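Local coordinates for MxaA (Stigmatella aurantiaca, PDB 4W4T), which carries, as the terminal domain of a myxalamid PKS-NRPS protein, an NADPH-binding reductase of the short-chain dehydrogenase type, probably releasing the carrier-bound chain as an alcohol, at residues Leu168-Arg171 and Glu172-Leu176; Gly254-Asn257 and Thr258-Val262. All coordinates share one frame; numbering follows the deposited sequence.

Contact 1 (Leu168-Arg171 and Glu172-Leu176); sequences LGTR and EILRL
Arg-171, Glu-172 and Arg-175 form a salt-bridge network on helix 159-177, the crossover helix of a parallel beta-alpha-beta unit between strands 145-148 and 185-188 in the Rossmann-type sheet. A single carboxylate oxygen does most of the work. Arg-175 grips OE2 of Glu-172 side-on: its NE and its NH2 each lie 3.0 Å from that OE2, which sits in the plane of the Arg-175 guanidinium. NH2 comes to the syn lone pair, whereas NE approaches from above the carboxylate plane. The third donor is NE of Arg-171, 3.0 Å from OE2 of Glu-172; it arrives on the anti side, and the two flat groups are turned 75° apart. Arg-171 gets there with CG anti to its own nitrogen (chi1 -176°) and a bend at chi3, so that it runs alongside the glutamate. The other oxygen, OE1, accepts from the backbone N of Leu-128 and takes a weak second bond from Arg-175 NE. The glutamate is thus fixed at both oxygens. NE of Arg-171 and NH2 of Arg-175 are only 3.4 Å apart, a like-charge approach that the shared carboxylate probably offsets. CD2 of Leu-168 lies 3.6 Å above the plane of the Arg-171 guanidinium, over its centre. Beneath these side chains the helix keeps its i to i+4 bonds, among them Glu-172 N to Leu-168 O at 2.8 Å. On the inner side, Thr-170 OG1 bonds to Asn-166 O and His-148 NE2. Thr-170 and Leu-174 pack on helix 217-234 and strand 185-188, Ile-173 touches Leu-185 of that same strand, and Leu-176 leans on helix 133-142.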
loop_
_atom_site.group_PDB
_atom_site.type_symbol
_atom_site.label_atom_id
_atom_site.label_comp_id
_atom_site.label_asym_id
_atom_site.label_seq_id
_atom_site.Cartn_x
_atom_site.Cartn_y
_atom_site.Cartn_z
ATOM N N LEU A 168 4.106 22.553 7.876
ATOM C CA LEU A 168 4.622 23.182 9.084
ATOM C C LEU A 168 6.153 23.319 9.021
ATOM O O LEU A 168 6.710 24.335 9.466
ATOM C CB LEU A 168 4.186 22.410 10.323
ATOM C CG LEU A 168 2.663 22.274 10.479
ATOM C CD1 LEU A 168 2.348 21.639 11.831
ATOM C CD2 LEU A 168 1.944 23.622 10.333
ATOM N N GLY A 169 6.822 22.336 8.424
ATOM C CA GLY A 169 8.265 22.408 8.281
ATOM C C GLY A 169 8.691 23.640 7.489
ATOM O O GLY A 169 9.640 24.327 7.859
ATOM N N THR A 170 7.970 23.922 6.412
ATOM C CA THR A 170 8.255 25.098 5.602
ATOM C C THR A 170 7.935 26.359 6.410
ATOM O O THR A 170 8.688 27.339 6.385
ATOM C CB THR A 170 7.459 25.064 4.289
ATOM O OG1 THR A 170 7.900 23.941 3.512
ATOM C CG2 THR A 170 7.692 26.349 3.488
ATOM N N ARG A 171 6.831 26.324 7.156
ATOM C CA ARG A 171 6.514 27.436 8.063
ATOM C C ARG A 171 7.665 27.717 9.034
ATOM O O ARG A 171 8.051 28.868 9.242
ATOM C CB ARG A 171 5.228 27.139 8.848
ATOM C CG ARG A 171 4.794 28.294 9.742
ATOM C CD ARG A 171 3.682 27.896 10.723
ATOM N NE ARG A 171 4.115 26.890 11.695
ATOM C CZ ARG A 171 3.291 26.259 12.529
ATOM N NH1 ARG A 171 1.993 26.532 12.510
ATOM N NH2 ARG A 171 3.762 25.354 13.383
ATOM N N GLU A 172 8.234 26.667 9.613
ATOM C CA GLU A 172 9.291 26.854 10.609
ATOM C C GLU A 172 10.577 27.369 9.961
ATOM O O GLU A 172 11.339 28.122 10.568
ATOM C CB GLU A 172 9.547 25.546 11.367
ATOM C CG GLU A 172 8.332 25.088 12.187
ATOM C CD GLU A 172 7.855 26.163 13.172
ATOM O OE1 GLU A 172 8.478 26.311 14.252
ATOM O OE2 GLU A 172 6.856 26.853 12.865
ATOM N N ILE A 173 10.821 26.952 8.722
ATOM C CA ILE A 173 11.954 27.462 7.944
ATOM C C ILE A 173 11.766 28.944 7.696
ATOM O O ILE A 173 12.714 29.732 7.807
ATOM C CB ILE A 173 12.094 26.696 6.588
ATOM C CG1 ILE A 173 12.715 25.315 6.823
ATOM C CG2 ILE A 173 12.894 27.515 5.543
ATOM C CD1 ILE A 173 14.172 25.364 7.333
ATOM N N LEU A 174 10.539 29.342 7.368
ATOM C CA LEU A 174 10.256 30.765 7.171
ATOM C C LEU A 174 10.433 31.535 8.474
ATOM O O LEU A 174 10.891 32.670 8.474
ATOM C CB LEU A 174 8.847 30.983 6.627
ATOM C CG LEU A 174 8.654 30.445 5.203
ATOM C CD1 LEU A 174 7.177 30.503 4.787
ATOM C CD2 LEU A 174 9.530 31.233 4.215
ATOM N N ARG A 175 10.065 30.904 9.577
ATOM C CA ARG A 175 10.286 31.484 10.901
ATOM C C ARG A 175 11.773 31.760 11.153
ATOM O O ARG A 175 12.153 32.829 11.619
ATOM C CB ARG A 175 9.736 30.541 11.970
ATOM C CG ARG A 175 9.517 31.192 13.300
ATOM C CD ARG A 175 8.983 30.199 14.342
ATOM N NE ARG A 175 7.739 29.526 13.936
ATOM C CZ ARG A 175 6.540 30.110 13.914
ATOM N NH1 ARG A 175 6.403 31.393 14.237
ATOM N NH2 ARG A 175 5.477 29.416 13.552
ATOM N N LEU A 176 12.607 30.777 10.859
ATOM C CA LEU A 176 14.050 30.920 11.031
ATOM C C LEU A 176 14.603 32.003 10.106
ATOM O O LEU A 176 15.473 32.794 10.489
ATOM C CB LEU A 176 14.741 29.579 10.774
ATOM C CG LEU A 176 16.267 29.563 10.858
ATOM C CD1 LEU A 176 16.728 29.773 12.300
ATOM C CD2 LEU A 176 16.839 28.279 10.284
#

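Contact 2 (Gly254-Asn257 and Thr258-Val262); sequences GAWN and TDDLV
Trp-256 and Asp-260 are set obliquely, ring and carboxylate planes 69° apart, with the acid at the edge of the indole. Asp-260 OD2 lies near the ring plane, 3.5 Å from Trp-256 NE1. Further round the indole, Val-262 crosses the tryptophan and rests its CG1 3.7 Å from Trp-256 CH2. The aspartate divides its two oxygens. OD1 caps the helix that follows, accepting from Val-262 N at 2.7 Å, nearly in line with its own C-O bond; OD2 takes a hydrogen bond from a water 2.6 Å away. That water also accepts a weak bond from ND2 of Asn-257, whose amide is turned 60° from the carboxylate. With CG anti to the backbone nitrogen (chi1 164°), the Asn-257 side chain folds back over the turn and brings ND2 within reach of the water. With an alanine here the amide is gone, and the water would probably be left with Asp-260 OD2 and without its weak second mate, freer to shift. The backbone closes the turn: Asp-260 N donates to Asn-257 O at 3.1 Å. Asp-259 turns instead to Arg-264 in a salt bridge, and Arg-413 bonds to Trp-256 O. The Trp-256 ring also meets those of Tyr-406 and Phe-66, the latter an NADPH-binding residue. Taken together, this is a type I beta turn, Asn-257 to Asp-260, leading into a side-chain N-cap that starts helix 261-272 close to the cofactor site.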
loop_
_atom_site.group_PDB
_atom_site.type_symbol
_atom_site.label_atom_id
_atom_site.label_comp_id
_atom_site.label_asym_id
_atom_site.label_seq_id
_atom_site.Cartn_x
_atom_site.Cartn_y
_atom_site.Cartn_z
ATOM N N GLY A 254 25.076 7.466 -13.442
ATOM C CA GLY A 254 23.854 6.692 -13.335
ATOM C C GLY A 254 23.317 6.595 -11.917
ATOM O O GLY A 254 22.352 5.868 -11.665
ATOM N N ALA A 255 23.945 7.309 -10.985
ATOM C CA ALA A 255 23.528 7.250 -9.578
ATOM C C ALA A 255 22.050 7.568 -9.470
ATOM O O ALA A 255 21.591 8.595 -9.956
ATOM C CB ALA A 255 24.340 8.204 -8.729
ATOM N N TRP A 256 21.305 6.662 -8.859
ATOM C CA TRP A 256 19.859 6.791 -8.815
ATOM C C TRP A 256 19.297 5.944 -7.704
ATOM O O TRP A 256 19.533 4.742 -7.632
ATOM C CB TRP A 256 19.239 6.371 -10.143
ATOM C CG TRP A 256 17.857 6.886 -10.419
ATOM C CD1 TRP A 256 17.043 7.607 -9.588
ATOM C CD2 TRP A 256 17.125 6.699 -11.633
ATOM N NE1 TRP A 256 15.851 7.884 -10.221
ATOM C CE2 TRP A 256 15.878 7.339 -11.478
ATOM C CE3 TRP A 256 17.412 6.059 -12.843
ATOM C CZ2 TRP A 256 14.915 7.350 -12.490
ATOM C CZ3 TRP A 256 16.463 6.074 -13.844
ATOM C CH2 TRP A 256 15.224 6.715 -13.659
ATOM N N ASN A 257 18.547 6.591 -6.834
ATOM C CA ASN A 257 17.887 5.929 -5.728
ATOM C C ASN A 257 16.845 4.895 -6.206
ATOM O O ASN A 257 15.841 5.275 -6.787
ATOM C CB ASN A 257 17.256 7.013 -4.858
ATOM C CG ASN A 257 16.248 6.474 -3.929
ATOM O OD1 ASN A 257 16.510 5.531 -3.187
ATOM N ND2 ASN A 257 15.055 7.042 -3.977
ATOM N N THR A 258 17.073 3.601 -5.963
ATOM C CA THR A 258 16.239 2.554 -6.601
ATOM C C THR A 258 14.836 2.344 -6.027
ATOM O O THR A 258 14.034 1.635 -6.616
ATOM C CB THR A 258 16.928 1.168 -6.571
ATOM O OG1 THR A 258 17.085 0.723 -5.218
ATOM C CG2 THR A 258 18.282 1.200 -7.285
ATOM N N ASP A 259 14.548 2.931 -4.873
ATOM C CA ASP A 259 13.203 2.892 -4.306
ATOM C C ASP A 259 12.308 3.964 -4.970
ATOM O O ASP A 259 11.106 4.053 -4.715
ATOM C CB ASP A 259 13.296 3.068 -2.783
ATOM C CG ASP A 259 11.992 3.510 -2.154
ATOM O OD1 ASP A 259 11.071 2.668 -2.049
ATOM O OD2 ASP A 259 11.867 4.713 -1.812
ATOM N N ASP A 260 12.913 4.771 -5.835
ATOM C CA ASP A 260 12.187 5.723 -6.671
ATOM C C ASP A 260 11.097 5.051 -7.504
ATOM O O ASP A 260 11.313 3.993 -8.079
ATOM C CB ASP A 260 13.166 6.438 -7.600
ATOM C CG ASP A 260 12.545 7.617 -8.328
ATOM O OD1 ASP A 260 11.544 7.430 -9.052
ATOM O OD2 ASP A 260 13.082 8.740 -8.191
ATOM N N LEU A 261 9.941 5.692 -7.598
ATOM C CA LEU A 261 8.818 5.154 -8.354
ATOM C C LEU A 261 9.131 4.871 -9.835
ATOM O O LEU A 261 8.646 3.882 -10.403
ATOM C CB LEU A 261 7.642 6.121 -8.260
ATOM C CG LEU A 261 6.362 5.724 -8.985
ATOM C CD1 LEU A 261 5.941 4.339 -8.545
ATOM C CD2 LEU A 261 5.261 6.740 -8.702
ATOM N N VAL A 262 9.918 5.742 -10.458
ATOM C CA VAL A 262 10.296 5.555 -11.857
ATOM C C VAL A 262 11.151 4.307 -12.028
ATOM O O VAL A 262 10.968 3.549 -12.988
ATOM C CB VAL A 262 11.057 6.768 -12.410
ATOM C CG1 VAL A 262 11.516 6.506 -13.843
ATOM C CG2 VAL A 262 10.182 7.999 -12.333
HETATM O O HOH W 1 14.560 9.472 -6.244
#

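How the contacts relate
Contact 1 comes first along the chain and closes well before contact 2 opens. Their centres lie about 29 Å apart on opposite sides of the centre of the chain, with about 20 Å between nearest atoms, so they do not touch. Both belong to the reductase domain, in its region related to male sterility proteins: residues 168-176 lie on the helix that crosses from strand 145-148 to strand 185-188, while residues 254-262 follow strand 239-248, which pairs with 185-188, and lead into helix 261-272. Each comes near residues that bind NADPH in another structure of this protein, Gly-169 beside Ile-124 and Trp-256 beside Phe-66, consistent with two separate parts of the fold bordering one cofactor pocket.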